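Local coordinates for neutral ceramidase (Pseudomonas aeruginosa, PDB 2ZWS), which hydrolyses the N-acyl linkage of ceramides to give sphingosine and free fatty acid, and also catalyses ceramide synthesis from these two products, at residues 389-393 and 465-469; 410-416 and 445-451. One frame throughout, in Å; residues are numbered along the deposited sequence.

Contact 1. Residues 389-393 and 465-469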
loop_
_atom_site.group_PDB
_atom_site.type_symbol
_atom_site.label_atom_id
_atom_site.label_comp_id
_atom_site.label_asym_id
_atom_site.label_seq_id
_atom_site.Cartn_x
_atom_site.Cartn_y
_atom_site.Cartn_z
ATOM N N THR A 389 11.863 14.683 -7.674
ATOM C CA THR A 389 11.985 13.628 -6.685
ATOM C C THR A 389 12.311 14.264 -5.332
ATOM O O THR A 389 12.803 15.380 -5.278
ATOM C CB THR A 389 13.094 12.622 -7.082
ATOM O OG1 THR A 389 14.249 13.329 -7.578
ATOM C CG2 THR A 389 12.593 11.648 -8.137
ATOM N N PRO A 390 11.988 13.572 -4.217
ATOM C CA PRO A 390 12.258 14.166 -2.889
ATOM C C PRO A 390 13.725 14.361 -2.535
ATOM O O PRO A 390 14.599 13.692 -3.083
ATOM C CB PRO A 390 11.621 13.171 -1.901
ATOM C CG PRO A 390 11.364 11.928 -2.672
ATOM C CD PRO A 390 11.292 12.266 -4.128
ATOM N N THR A 391 13.963 15.263 -1.589
ATOM C CA THR A 391 15.294 15.570 -1.083
ATOM C C THR A 391 15.400 15.449 0.431
ATOM O O THR A 391 16.494 15.297 0.952
ATOM C CB THR A 391 15.718 16.985 -1.495
ATOM O OG1 THR A 391 14.824 17.945 -0.924
ATOM C CG2 THR A 391 15.712 17.121 -3.038
ATOM N N VAL A 392 14.264 15.554 1.135
ATOM C CA VAL A 392 14.267 15.515 2.602
ATOM C C VAL A 392 13.420 14.312 2.967
ATOM O O VAL A 392 12.243 14.263 2.603
ATOM C CB VAL A 392 13.679 16.813 3.222
ATOM C CG1 VAL A 392 13.483 16.654 4.752
ATOM C CG2 VAL A 392 14.541 18.035 2.847
ATOM N N LEU A 393 14.026 13.342 3.637
ATOM C CA LEU A 393 13.377 12.035 3.802
ATOM C C LEU A 393 13.274 11.616 5.264
ATOM O O LEU A 393 14.175 11.903 6.055
ATOM C CB LEU A 393 14.132 10.963 2.998
ATOM C CG LEU A 393 14.059 11.145 1.466
ATOM C CD1 LEU A 393 14.990 10.183 0.832
ATOM C CD2 LEU A 393 12.629 10.921 0.986
ATOM N N THR A 465 18.076 3.921 -8.191
ATOM C CA THR A 465 18.696 4.274 -6.916
ATOM C C THR A 465 19.141 5.729 -7.029
ATOM O O THR A 465 20.206 6.047 -7.598
ATOM C CB THR A 465 19.835 3.300 -6.557
ATOM O OG1 THR A 465 19.301 1.983 -6.364
ATOM C CG2 THR A 465 20.583 3.745 -5.302
ATOM N N LEU A 466 18.285 6.635 -6.565
ATOM C CA LEU A 466 18.367 8.040 -6.973
ATOM C C LEU A 466 19.667 8.745 -6.629
ATOM O O LEU A 466 20.178 9.537 -7.432
ATOM C CB LEU A 466 17.191 8.856 -6.394
ATOM C CG LEU A 466 15.800 8.394 -6.839
ATOM C CD1 LEU A 466 14.744 9.181 -6.058
ATOM C CD2 LEU A 466 15.584 8.557 -8.343
ATOM N N TYR A 467 20.165 8.507 -5.425
ATOM C CA TYR A 467 21.213 9.376 -4.852
ATOM C C TYR A 467 22.639 8.858 -5.059
ATOM O O TYR A 467 23.562 9.274 -4.374
ATOM C CB TYR A 467 20.902 9.657 -3.367
ATOM C CG TYR A 467 19.453 10.093 -3.196
ATOM C CD1 TYR A 467 19.042 11.388 -3.549
ATOM C CD2 TYR A 467 18.475 9.196 -2.723
ATOM C CE1 TYR A 467 17.684 11.777 -3.424
ATOM C CE2 TYR A 467 17.113 9.573 -2.592
ATOM C CZ TYR A 467 16.739 10.861 -2.928
ATOM O OH TYR A 467 15.403 11.216 -2.812
ATOM N N GLY A 468 22.772 7.912 -5.978
ATOM C CA GLY A 468 24.086 7.400 -6.367
ATOM C C GLY A 468 24.498 6.110 -5.688
ATOM O O GLY A 468 23.728 5.480 -4.940
ATOM N N PRO A 469 25.751 5.710 -5.899
ATOM C CA PRO A 469 26.216 4.400 -5.470
ATOM C C PRO A 469 26.174 4.197 -3.951
ATOM O O PRO A 469 26.094 3.062 -3.490
ATOM C CB PRO A 469 27.663 4.347 -6.004
ATOM C CG PRO A 469 28.067 5.769 -6.177
ATOM C CD PRO A 469 26.809 6.490 -6.575
#
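Across this contact the backbones stay well apart, Thr389 CA lying 8.5 Å from Leu466 CA, and 465-469 presents a type I beta turn (Thr465 to Gly468) whose two central residues, Leu466 and Tyr467, send their side chains to the chain leading into strand 392-400. Tyr467 makes the polar link. Its OH donates to the carbonyl oxygen of Pro390, with Tyr467 OH and Pro390 O 2.6 Å apart, a short bond within a buried contact. The oxygen lies at the edge of the phenol ring, close to its plane, whereas the hydroxyl sits 45° above the plane of the Pro390 carbonyl and therefore off its lone pairs. With CG beside the backbone N (chi1 -49°), the tyrosine side chain reaches across to 389-393 and crosses that of Pro390 at about a right angle. Leu393 approaches from the opposite direction: its CD1 is 4.1 Å from Tyr467 CE2, an oblique touch on the ring carbon beside the hydroxyl-bearing one. Leu393 is at the start of its strand, which pairs with the antiparallel strand 295-303 through backbone bonding to Val302, so the turn packs beside the start of an inner strand of a four-stranded mixed sheet. Phe304, just past that neighbouring strand, meets the Tyr467 ring edge-to-face. Within the turn, Leu466 CB rests over the centre of the Tyr467 ring, 3.8 Å above its plane. A second apolar link joins Thr389 and Leu466, tip to tip, with Thr389 CG2 3.9 Å from Leu466 CD1. The threonine methyl is turned to the leucine while OG1 hydrogen-bonds Thr380. Tyr111 of helix 109-112 touches Thr389, Pro390 and Leu466 alike.

Contact 2. Residues 410-416 and 445-451. With ZN (zinc ion), chain B; FMT (formic acid), chain D.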
loop_
_atom_site.group_PDB
_atom_site.type_symbol
_atom_site.label_atom_id
_atom_site.label_comp_id
_atom_site.label_asym_id
_atom_site.label_seq_id
_atom_site.Cartn_x
_atom_site.Cartn_y
_atom_site.Cartn_z
ATOM N N ALA A 410 11.650 3.902 1.057
ATOM C CA ALA A 410 12.016 3.472 -0.294
ATOM C C ALA A 410 11.828 1.954 -0.460
ATOM O O ALA A 410 11.400 1.263 0.473
ATOM C CB ALA A 410 13.488 3.858 -0.606
ATOM N N GLU A 411 12.139 1.451 -1.661
ATOM C CA GLU A 411 12.141 0.008 -1.948
ATOM C C GLU A 411 13.559 -0.509 -1.816
ATOM O O GLU A 411 14.385 -0.209 -2.663
ATOM C CB GLU A 411 11.664 -0.274 -3.383
ATOM C CG GLU A 411 10.493 0.557 -3.851
ATOM C CD GLU A 411 9.700 -0.122 -4.949
ATOM O OE1 GLU A 411 9.659 -1.398 -5.055
ATOM O OE2 GLU A 411 9.075 0.623 -5.717
ATOM N N PHE A 412 13.832 -1.290 -0.780
ATOM C CA PHE A 412 15.181 -1.805 -0.580
ATOM C C PHE A 412 15.288 -3.212 -1.132
ATOM O O PHE A 412 14.433 -4.039 -0.905
ATOM C CB PHE A 412 15.511 -1.800 0.909
ATOM C CG PHE A 412 15.735 -0.421 1.462
ATOM C CD1 PHE A 412 14.664 0.493 1.577
ATOM C CD2 PHE A 412 16.991 -0.031 1.893
ATOM C CE1 PHE A 412 14.884 1.779 2.060
ATOM C CE2 PHE A 412 17.195 1.240 2.411
ATOM C CZ PHE A 412 16.132 2.157 2.493
ATOM N N THR A 413 16.374 -3.505 -1.830
ATOM C CA THR A 413 16.587 -4.877 -2.258
ATOM C C THR A 413 16.885 -5.733 -1.044
ATOM O O THR A 413 17.159 -5.215 0.037
ATOM C CB THR A 413 17.802 -4.993 -3.151
ATOM O OG1 THR A 413 18.949 -4.498 -2.438
ATOM C CG2 THR A 413 17.590 -4.222 -4.445
ATOM N N VAL A 414 16.831 -7.051 -1.230
ATOM C CA VAL A 414 17.056 -7.986 -0.110
ATOM C C VAL A 414 18.336 -7.604 0.663
ATOM O O VAL A 414 18.287 -7.376 1.869
ATOM C CB VAL A 414 17.121 -9.461 -0.601
ATOM C CG1 VAL A 414 17.600 -10.422 0.528
ATOM C CG2 VAL A 414 15.758 -9.902 -1.159
ATOM N N MET A 415 19.482 -7.527 -0.025
ATOM C CA MET A 415 20.734 -7.295 0.695
ATOM C C MET A 415 20.840 -5.865 1.211
ATOM O O MET A 415 21.498 -5.615 2.245
ATOM C CB MET A 415 21.962 -7.655 -0.160
ATOM C CG MET A 415 22.123 -9.149 -0.460
ATOM S SD MET A 415 21.726 -10.252 0.943
ATOM C CE MET A 415 22.872 -9.736 2.249
ATOM N N ALA A 416 20.191 -4.913 0.537
ATOM C CA ALA A 416 20.239 -3.530 1.048
ATOM C C ALA A 416 19.540 -3.467 2.413
ATOM O O ALA A 416 20.037 -2.831 3.356
ATOM C CB ALA A 416 19.647 -2.545 0.047
ATOM N N TYR A 445 8.254 8.154 -0.267
ATOM C CA TYR A 445 8.715 7.227 -1.296
ATOM C C TYR A 445 9.801 7.868 -2.116
ATOM O O TYR A 445 9.593 8.904 -2.735
ATOM C CB TYR A 445 7.545 6.819 -2.185
ATOM C CG TYR A 445 7.962 5.825 -3.226
ATOM C CD1 TYR A 445 8.112 4.464 -2.920
ATOM C CD2 TYR A 445 8.254 6.255 -4.519
ATOM C CE1 TYR A 445 8.548 3.551 -3.912
ATOM C CE2 TYR A 445 8.641 5.364 -5.501
ATOM C CZ TYR A 445 8.807 4.015 -5.199
ATOM O OH TYR A 445 9.207 3.138 -6.165
ATOM N N ALA A 446 10.974 7.235 -2.123
ATOM C CA ALA A 446 12.128 7.778 -2.853
ATOM C C ALA A 446 12.754 6.653 -3.683
ATOM O O ALA A 446 13.976 6.452 -3.669
ATOM C CB ALA A 446 13.120 8.392 -1.866
ATOM N N SER A 447 11.907 5.957 -4.433
ATOM C CA SER A 447 12.330 4.954 -5.404
ATOM C C SER A 447 13.109 3.790 -4.783
ATOM O O SER A 447 12.722 3.289 -3.772
ATOM C CB SER A 447 13.051 5.651 -6.578
ATOM O OG SER A 447 12.126 6.497 -7.251
ATOM N N TYR A 448 14.228 3.372 -5.378
ATOM C CA TYR A 448 14.868 2.096 -5.010
ATOM C C TYR A 448 16.191 2.256 -4.264
ATOM O O TYR A 448 16.868 3.282 -4.390
ATOM C CB TYR A 448 15.035 1.179 -6.246
ATOM C CG TYR A 448 13.724 0.592 -6.742
ATOM C CD1 TYR A 448 12.834 1.337 -7.515
ATOM C CD2 TYR A 448 13.381 -0.722 -6.448
ATOM C CE1 TYR A 448 11.586 0.788 -7.949
ATOM C CE2 TYR A 448 12.198 -1.295 -6.892
ATOM C CZ TYR A 448 11.273 -0.547 -7.634
ATOM O OH TYR A 448 10.066 -1.145 -8.031
ATOM N N VAL A 449 16.540 1.243 -3.477
ATOM C CA VAL A 449 17.847 1.205 -2.832
ATOM C C VAL A 449 18.495 -0.158 -3.030
ATOM O O VAL A 449 17.998 -1.191 -2.619
ATOM C CB VAL A 449 17.780 1.542 -1.333
ATOM C CG1 VAL A 449 19.171 1.540 -0.723
ATOM C CG2 VAL A 449 17.069 2.897 -1.097
ATOM N N THR A 450 19.659 -0.083 -3.637
ATOM C CA THR A 450 20.437 -1.212 -4.041
ATOM C C THR A 450 21.792 -1.102 -3.284
ATOM O O THR A 450 22.213 -0.006 -2.887
ATOM C CB THR A 450 20.504 -0.957 -5.545
ATOM O OG1 THR A 450 19.930 -1.946 -6.407
ATOM C CG2 THR A 450 21.372 0.087 -5.988
ATOM N N THR A 451 22.461 -2.223 -3.033
ATOM C CA THR A 451 23.776 -2.151 -2.394
ATOM C C THR A 451 24.760 -1.535 -3.397
ATOM O O THR A 451 24.475 -1.475 -4.584
ATOM C CB THR A 451 24.301 -3.533 -2.014
ATOM O OG1 THR A 451 24.377 -4.319 -3.204
ATOM C CG2 THR A 451 23.375 -4.238 -0.998
HETATM ZN ZN ZN B . 8.420 -1.597 -6.688
HETATM C C FMT D . 7.237 11.170 -2.186
HETATM O O1 FMT D . 7.294 10.738 -1.008
HETATM O O2 FMT D . 6.372 11.976 -2.594
HETATM O O HOH W 1 7.238 -1.094 -8.368
#
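Glu411 and Tyr448 pair as neighbours in a two-stranded parallel sheet, and their side chains meet on one face of it at the zinc ion. The backbone ladder is regular: Glu411 N reaches Ser447 O at 2.9 Å in an almost straight bond (177°), Val449 N returns to Glu411 O, and Thr413 N closes the series on Val449 O. The Glu411 side chain runs out extended from CG over one face of the Tyr448 ring, its CB 3.9 Å from the ring centroid in a CH-pi contact, and the carboxylate plane is inclined 31° to the ring. Both carboxylate oxygens bind zinc, unequally: Glu411 OE1 is 2.1 Å from the metal, OE2 2.5 Å. The more distant oxygen also accepts from the phenol of Tyr445 through its anti lone pair, Tyr445 OH to Glu411 OE2 being 2.6 Å, and OE1 is bonded by Tyr441, so two hydroxyls, together with the bidentate zinc bonds, hold the carboxylate's orientation. Tyr448 OH, itself bonded by Arg160, binds the metal directly. On the other face of the sheet Val449 and Phe412 lie side by side, Val449 CB 3.9 Å from the Phe412 ring centroid and over its face, while Val449 CG2 packs on Ala410 CB.

Packing is looser beyond the last backbone bond. There Thr413, at the N-cap of helix 414-428, accepts from Ala416 N through OG1, which also hydrogen-bonds Glu454, and the segments meet mainly through methyl groups such as Thr451 CG2, 3.6 Å from Ala416 N. The zinc also carries a water, and at the far end Tyr445 N donates to a formic acid molecule, probably from the crystallisation liquor. His97 and His204 complete the protein ligands of this zinc site, the metal centre of the neutral ceramidase family.

Contact 2 is nested within the chain loop that contact 1 closes, and the centres of the two lie about 11 Å apart. They meet where 389-393 and 465-469 flank the backbone ahead of strand 448-449: Pro390 CG is 3.5 Å from Tyr445 O, and Leu466 CD1 is 3.7 Å from Ala446 O. Contact 2 supplies two zinc ligands directly, whereas the Leu466 side chain of contact 1 remains about 12 Å from the metal. Both border the bound formic acid, which Gln68 and Ser106 also bind; the Pro390 side chain is about 4 Å from the formic acid at its nearest atoms. Since Gln68, Ser106 and Tyr445 are inferred substrate-binding residues, contact 1 probably lies beside the substrate pocket.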